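PDB 3SL7: CBS domain-containing protein CBSX2, chloroplastic from Arabidopsis thaliana, which probably regulates the thioredoxin system of the chloroplast through its pair of CBS domains. Local coordinates for residues Tyr4-Phe9 with Leu109-Ser114; Val19-Ser24 with Leu40-Asp45; Thr23-Ala28 with Ser93-Lys98. One frame throughout, in Å; residues are numbered along the deposited sequence.

Contact 1: residues Tyr4-Phe9 with Leu109-Ser114. With ACT (acetate ion), chain F.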
# COMPACT_ATOMS: atom_id res chain seq x y z
N TYR A 4 -4.75 24.93 -3.59
CA TYR A 4 -5.42 23.92 -2.78
C TYR A 4 -4.71 23.67 -1.44
O TYR A 4 -3.56 24.04 -1.25
CB TYR A 4 -5.56 22.61 -3.56
CG TYR A 4 -6.54 22.70 -4.71
CD1 TYR A 4 -6.11 23.06 -5.98
CD2 TYR A 4 -7.88 22.42 -4.53
CE1 TYR A 4 -6.99 23.14 -7.04
CE2 TYR A 4 -8.78 22.50 -5.58
CZ TYR A 4 -8.32 22.86 -6.83
OH TYR A 4 -9.21 22.94 -7.88
N THR A 5 -5.43 23.06 -0.51
CA THR A 5 -4.88 22.79 0.80
C THR A 5 -4.99 21.29 1.13
O THR A 5 -5.74 20.56 0.48
CB THR A 5 -5.63 23.58 1.88
OG1 THR A 5 -6.99 23.13 1.92
CG2 THR A 5 -5.61 25.11 1.58
N VAL A 6 -4.25 20.85 2.13
CA VAL A 6 -4.33 19.46 2.56
C VAL A 6 -5.78 19.04 2.79
O VAL A 6 -6.20 17.97 2.37
CB VAL A 6 -3.50 19.24 3.84
CG1 VAL A 6 -3.79 17.87 4.46
CG2 VAL A 6 -2.03 19.41 3.52
N GLY A 7 -6.55 19.90 3.45
CA GLY A 7 -7.91 19.55 3.82
C GLY A 7 -8.78 19.18 2.64
O GLY A 7 -9.78 18.46 2.78
N ASP A 8 -8.42 19.68 1.47
CA ASP A 8 -9.19 19.43 0.25
C ASP A 8 -9.02 18.00 -0.26
O ASP A 8 -9.89 17.50 -0.99
CB ASP A 8 -8.78 20.41 -0.85
CG ASP A 8 -9.08 21.86 -0.48
OD1 ASP A 8 -10.19 22.15 0.02
OD2 ASP A 8 -8.19 22.71 -0.68
N PHE A 9 -7.92 17.34 0.10
CA PHE A 9 -7.61 16.03 -0.50
C PHE A 9 -7.12 14.95 0.46
O PHE A 9 -6.83 13.84 0.04
CB PHE A 9 -6.59 16.20 -1.62
CG PHE A 9 -7.09 17.05 -2.75
CD1 PHE A 9 -7.88 16.51 -3.74
CD2 PHE A 9 -6.77 18.39 -2.81
CE1 PHE A 9 -8.34 17.28 -4.78
CE2 PHE A 9 -7.23 19.17 -3.85
CZ PHE A 9 -8.02 18.61 -4.84
N LEU A 109 6.37 14.32 11.66
CA LEU A 109 5.98 15.47 10.87
C LEU A 109 4.49 15.43 10.67
O LEU A 109 3.94 14.39 10.29
CB LEU A 109 6.65 15.43 9.50
CG LEU A 109 8.08 15.94 9.43
CD1 LEU A 109 8.58 15.94 7.98
CD2 LEU A 109 8.14 17.34 10.04
N VAL A 110 3.83 16.55 10.91
CA VAL A 110 2.41 16.66 10.61
C VAL A 110 2.06 17.94 9.85
O VAL A 110 2.85 18.90 9.81
CB VAL A 110 1.52 16.60 11.87
CG1 VAL A 110 1.85 15.37 12.73
CG2 VAL A 110 1.65 17.88 12.68
N VAL A 111 0.87 17.97 9.26
CA VAL A 111 0.38 19.17 8.61
C VAL A 111 -0.99 19.49 9.19
O VAL A 111 -1.52 18.72 10.00
CB VAL A 111 0.27 19.00 7.09
CG1 VAL A 111 1.66 18.83 6.48
CG2 VAL A 111 -0.61 17.81 6.76
N ARG A 112 -1.53 20.63 8.79
CA ARG A 112 -2.88 21.03 9.18
C ARG A 112 -3.76 20.93 7.93
O ARG A 112 -3.25 20.83 6.83
CB ARG A 112 -2.82 22.46 9.69
CG ARG A 112 -1.74 22.61 10.76
CD ARG A 112 -2.20 21.90 12.00
NE ARG A 112 -3.31 22.67 12.50
CZ ARG A 112 -3.19 23.56 13.47
NH1 ARG A 112 -2.01 23.72 14.08
NH2 ARG A 112 -4.24 24.25 13.85
N ASP A 113 -5.09 20.96 8.08
CA ASP A 113 -5.91 20.91 6.87
C ASP A 113 -5.73 22.16 6.01
O ASP A 113 -5.98 22.14 4.80
CB ASP A 113 -7.40 20.68 7.19
CG ASP A 113 -7.99 21.71 8.12
OD1 ASP A 113 -7.45 22.83 8.25
OD2 ASP A 113 -9.03 21.38 8.72
N SER A 114 -5.26 23.25 6.63
CA SER A 114 -5.05 24.52 5.94
C SER A 114 -3.70 24.57 5.24
O SER A 114 -3.42 25.50 4.49
CB SER A 114 -5.13 25.67 6.93
OG SER A 114 -4.24 25.43 8.02
C ACT F . -2.60 24.54 -6.32
O ACT F . -2.06 23.95 -7.29
OXT ACT F . -3.80 24.26 -6.13
CH3 ACT F . -1.84 25.50 -5.44
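In this CBS pair the N-terminal turn around T5, V6 and G7 crosses to the second CBS domain and settles on the end of strand 111-112, at V111 and D113. The main polar tie is G7 N to D113 O, 2.7 Å long and in the plane of the carbonyl, on one of its lone pairs. G7 suits its place by having no side chain: D113 CB already lies 3.6 Å from G7 CA, and a beta carbon on G7 would run into it. The neighbouring V6 supplies the apolar part. With CG1 anti to the backbone N (chi1 169°), the two methyls of V6 sit about V111 CG2, each 3.9 Å from it, while V6 CB rests 3.4 Å from R112 O. Side chains of A120 and V134 also touch V6, so this residue joins helix 117-124 and strand 131-135 to the N terminus. An alanine here would lose both methyls and would probably open a gap beside V111 CG2. T5 is well suited to the start of the turn, because its hydroxyl can reach two acceptors: OG1 stands 3.2 Å from D113 O, a weak contact, with D8 OD2 also near. D8 OD2 is gripped more firmly from the backbone, receiving T5 N at 2.8 Å on its anti side, 23° out of the carboxylate plane.

Contact 2: residues Val19-Ser24 with Leu40-Asp45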
# COMPACT_ATOMS: atom_id res chain seq x y z
N VAL A 19 -3.49 2.87 15.79
CA VAL A 19 -3.19 2.04 16.96
C VAL A 19 -2.75 2.96 18.08
O VAL A 19 -2.61 4.17 17.88
CB VAL A 19 -2.08 1.02 16.66
CG1 VAL A 19 -2.57 -0.01 15.64
CG2 VAL A 19 -0.83 1.73 16.15
N LYS A 20 -2.53 2.40 19.27
CA LYS A 20 -2.03 3.17 20.39
C LYS A 20 -0.67 2.63 20.81
O LYS A 20 -0.28 1.56 20.37
CB LYS A 20 -3.02 3.08 21.55
CG LYS A 20 -4.43 3.47 21.17
CD LYS A 20 -5.33 3.50 22.39
CE LYS A 20 -6.74 3.92 22.03
NZ LYS A 20 -7.62 3.88 23.23
N PRO A 21 0.06 3.39 21.63
CA PRO A 21 1.38 2.91 22.05
C PRO A 21 1.26 1.57 22.79
O PRO A 21 2.19 0.78 22.80
CB PRO A 21 1.86 3.99 23.00
CG PRO A 21 1.16 5.26 22.47
CD PRO A 21 -0.21 4.76 22.10
N SER A 22 0.09 1.32 23.37
CA SER A 22 -0.14 0.09 24.13
C SER A 22 -0.61 -1.08 23.26
O SER A 22 -0.72 -2.21 23.72
CB SER A 22 -1.16 0.34 25.24
OG SER A 22 -2.43 0.67 24.71
N THR A 23 -0.89 -0.80 22.00
CA THR A 23 -1.34 -1.85 21.09
C THR A 23 -0.22 -2.88 20.95
O THR A 23 0.94 -2.51 20.78
CB THR A 23 -1.66 -1.28 19.71
OG1 THR A 23 -2.71 -0.32 19.85
CG2 THR A 23 -2.12 -2.37 18.77
N SER A 24 -0.56 -4.16 21.04
CA SER A 24 0.47 -5.18 20.90
C SER A 24 0.97 -5.17 19.47
O SER A 24 0.24 -4.80 18.56
CB SER A 24 -0.06 -6.56 21.28
OG SER A 24 -0.97 -7.03 20.30
N LEU A 40 0.90 3.05 10.13
CA LEU A 40 -0.24 3.42 10.95
C LEU A 40 0.10 4.61 11.82
O LEU A 40 1.18 4.64 12.43
CB LEU A 40 -0.60 2.27 11.89
CG LEU A 40 -1.00 0.93 11.30
CD1 LEU A 40 -0.77 -0.17 12.33
CD2 LEU A 40 -2.44 0.96 10.83
N PRO A 41 -0.81 5.59 11.90
CA PRO A 41 -0.63 6.64 12.90
C PRO A 41 -0.90 6.06 14.27
O PRO A 41 -1.75 5.18 14.42
CB PRO A 41 -1.72 7.67 12.53
CG PRO A 41 -2.73 6.91 11.75
CD PRO A 41 -1.99 5.81 11.05
N VAL A 42 -0.16 6.53 15.26
CA VAL A 42 -0.38 6.11 16.63
C VAL A 42 -1.00 7.26 17.40
O VAL A 42 -0.47 8.37 17.40
CB VAL A 42 0.94 5.68 17.30
CG1 VAL A 42 0.67 4.98 18.63
CG2 VAL A 42 1.73 4.75 16.34
N ILE A 43 -2.13 7.01 18.05
CA ILE A 43 -2.80 8.01 18.86
C ILE A 43 -2.84 7.56 20.32
O ILE A 43 -2.57 6.39 20.61
CB ILE A 43 -4.25 8.23 18.40
CG1 ILE A 43 -5.00 6.89 18.40
CG2 ILE A 43 -4.27 8.84 17.02
CD1 ILE A 43 -6.50 7.03 18.34
N ASP A 44 -3.17 8.48 21.22
CA ASP A 44 -3.48 8.08 22.58
C ASP A 44 -4.98 7.97 22.73
O ASP A 44 -5.72 8.11 21.75
CB ASP A 44 -2.88 9.03 23.62
CG ASP A 44 -3.49 10.43 23.59
OD1 ASP A 44 -4.54 10.62 22.93
OD2 ASP A 44 -2.93 11.33 24.24
N ASP A 45 -5.43 7.72 23.95
CA ASP A 45 -6.85 7.49 24.22
C ASP A 45 -7.76 8.64 23.77
O ASP A 45 -8.95 8.43 23.53
CB ASP A 45 -7.05 7.16 25.71
CG ASP A 45 -6.42 5.82 26.11
OD1 ASP A 45 -6.21 4.97 25.22
OD2 ASP A 45 -6.16 5.62 27.31
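V19 bridges V42 in parallel fashion, its N giving a 3.2 Å hydrogen bond to P41 O and its O taking one of 2.9 Å from I43 N. This single bridge fastens the chain ahead of helix 25-35 to edge strand 39-43. The branched V19 suits such an inner position: its CG1 meets L40 CD1 at 3.8 Å, the two side chains crossing at about a right angle, and its CG2 faces V42 CG2. L31 and V100 close over V19 from outside the two segments. Beyond the bridge the backbone makes a type I turn from K20 to T23, and P21, whose ring fixes phi near -60°, fits its second position. V42 CG1, anti to its own backbone N (chi1 -169°), lies 3.6 Å from P21 CD, under the turn. T23 OG1 takes the K20 N-H at 2.8 Å, which ties the turn across its mouth. K20 itself runs out extended beyond CG, and its NZ forms a salt bridge of 2.7 Å with D45 OD1, reached on the anti side and 32° out of the carboxylate plane. An apolar inside and a charged outer edge thus share one short bridge, and the lysine is likely to offset the aspartate's charge just past the strand's end.

Contact 3: residues Thr23-Ala28 with Ser93-Lys98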
# COMPACT_ATOMS: atom_id res chain seq x y z
N THR A 23 -0.89 -0.80 22.00
CA THR A 23 -1.34 -1.85 21.09
C THR A 23 -0.22 -2.88 20.95
O THR A 23 0.94 -2.51 20.78
CB THR A 23 -1.66 -1.28 19.71
OG1 THR A 23 -2.71 -0.32 19.85
CG2 THR A 23 -2.12 -2.37 18.77
N SER A 24 -0.56 -4.16 21.04
CA SER A 24 0.47 -5.18 20.90
C SER A 24 0.97 -5.17 19.47
O SER A 24 0.24 -4.80 18.56
CB SER A 24 -0.06 -6.56 21.28
OG SER A 24 -0.97 -7.03 20.30
N VAL A 25 2.22 -5.57 19.28
CA VAL A 25 2.81 -5.61 17.95
C VAL A 25 1.99 -6.50 17.04
O VAL A 25 1.76 -6.17 15.87
CB VAL A 25 4.28 -6.06 18.00
CG1 VAL A 25 4.76 -6.56 16.65
CG2 VAL A 25 5.15 -4.91 18.48
N ASP A 26 1.52 -7.62 17.59
CA ASP A 26 0.72 -8.59 16.85
C ASP A 26 -0.56 -7.98 16.32
O ASP A 26 -0.93 -8.17 15.16
CB ASP A 26 0.38 -9.80 17.73
CG ASP A 26 1.50 -10.82 17.80
OD1 ASP A 26 2.39 -10.74 16.93
OD2 ASP A 26 1.47 -11.69 18.70
N ASP A 27 -1.27 -7.25 17.19
CA ASP A 27 -2.51 -6.62 16.76
C ASP A 27 -2.27 -5.53 15.72
O ASP A 27 -3.07 -5.38 14.80
CB ASP A 27 -3.28 -6.06 17.95
CG ASP A 27 -3.87 -7.15 18.82
OD1 ASP A 27 -3.96 -8.31 18.36
OD2 ASP A 27 -4.25 -6.84 19.96
N ALA A 28 -1.18 -4.78 15.87
CA ALA A 28 -0.81 -3.77 14.88
C ALA A 28 -0.51 -4.44 13.54
O ALA A 28 -0.97 -3.98 12.50
CB ALA A 28 0.39 -2.97 15.36
N SER A 93 7.50 -14.75 15.69
CA SER A 93 7.57 -15.45 16.97
C SER A 93 8.06 -14.53 18.08
O SER A 93 7.67 -14.68 19.24
CB SER A 93 8.44 -16.71 16.87
OG SER A 93 9.82 -16.39 16.87
N LYS A 94 8.90 -13.57 17.72
CA LYS A 94 9.51 -12.67 18.70
C LYS A 94 8.71 -11.40 19.01
O LYS A 94 9.18 -10.54 19.76
CB LYS A 94 10.93 -12.31 18.25
CG LYS A 94 11.94 -13.45 18.42
CD LYS A 94 13.13 -13.28 17.50
CE LYS A 94 13.79 -11.93 17.69
NZ LYS A 94 14.82 -11.67 16.65
N THR A 95 7.50 -11.30 18.45
CA THR A 95 6.65 -10.12 18.65
C THR A 95 5.87 -10.19 19.96
O THR A 95 5.42 -9.16 20.48
CB THR A 95 5.63 -9.98 17.51
OG1 THR A 95 4.81 -11.16 17.47
CG2 THR A 95 6.32 -9.81 16.17
N TYR A 96 5.69 -11.40 20.47
CA TYR A 96 4.92 -11.61 21.69
C TYR A 96 5.38 -10.71 22.84
O TYR A 96 6.58 -10.57 23.09
CB TYR A 96 4.99 -13.07 22.13
CG TYR A 96 4.22 -13.34 23.41
CD1 TYR A 96 4.80 -13.13 24.65
CD2 TYR A 96 2.90 -13.77 23.37
CE1 TYR A 96 4.10 -13.35 25.81
CE2 TYR A 96 2.19 -14.00 24.53
CZ TYR A 96 2.79 -13.79 25.75
OH TYR A 96 2.08 -14.02 26.90
N GLY A 97 4.42 -10.09 23.52
CA GLY A 97 4.73 -9.23 24.64
C GLY A 97 5.27 -7.86 24.25
O GLY A 97 5.49 -7.04 25.12
N LYS A 98 5.50 -7.62 22.96
CA LYS A 98 6.01 -6.31 22.55
C LYS A 98 4.85 -5.39 22.19
O LYS A 98 3.78 -5.85 21.79
CB LYS A 98 6.99 -6.43 21.38
CG LYS A 98 8.32 -7.11 21.73
CD LYS A 98 9.24 -7.12 20.53
CE LYS A 98 10.51 -7.91 20.82
NZ LYS A 98 11.22 -8.27 19.55
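V25 N, at the first turn of helix 25-35, donates to K98 O at 3.0 Å, from above the carbonyl plane and 39° out of it. The valine's two methyls divide the apolar contact: CG1, anti to the backbone N (chi1 161°), packs 3.6 Å from both T95 CB and T95 CG2, and CG2 reaches K98 CB at 3.8 Å. Next to it D26 OD1 lies 2.5 Å from T95 OG1. T95 OG1 also lies near I92 O, so the hydroxyl sits between two oxygens. The other carboxylate oxygen, D26 OD2, makes a salt bridge to K158 NZ of the second subunit, so an acidic residue here joins a loop of its own chain to a neighbour. Behind this first shell, a type II turn from T95 to K98, closed by K98 N to T95 O, presents the K98 carbonyl; G97 suits it because phi is positive (76°). On the helix side S24 OG accepts D27 N at 3.1 Å. L58 and L103 press on V25 from the rest of the fold. S24 is thus a serine N-cap, and an acceptor from a distant loop serves another N-H of the same helix start, in the first CBS domain at the subunit interface.

From the N terminus, the chain first passes through residues 4-9, whose partner comes only at 109-114, so contact 1 closes a long loop holding the other two. Inside it, contact 2 shuts a short loop around helix 25-35, joining the chain before that helix to strand 39-43. Contact 3 starts from the same place, sharing T23 and S24, but reaches on to 93-98, past strand 49-54, helix 55-58 and the unmodelled residues 62-80. Contacts 2 and 3 touch, L40 and V19 packing on A28. Contact 1 lies across the chain's centre from contact 3, about 32 Å between centres, and ties the N terminus to the second CBS domain.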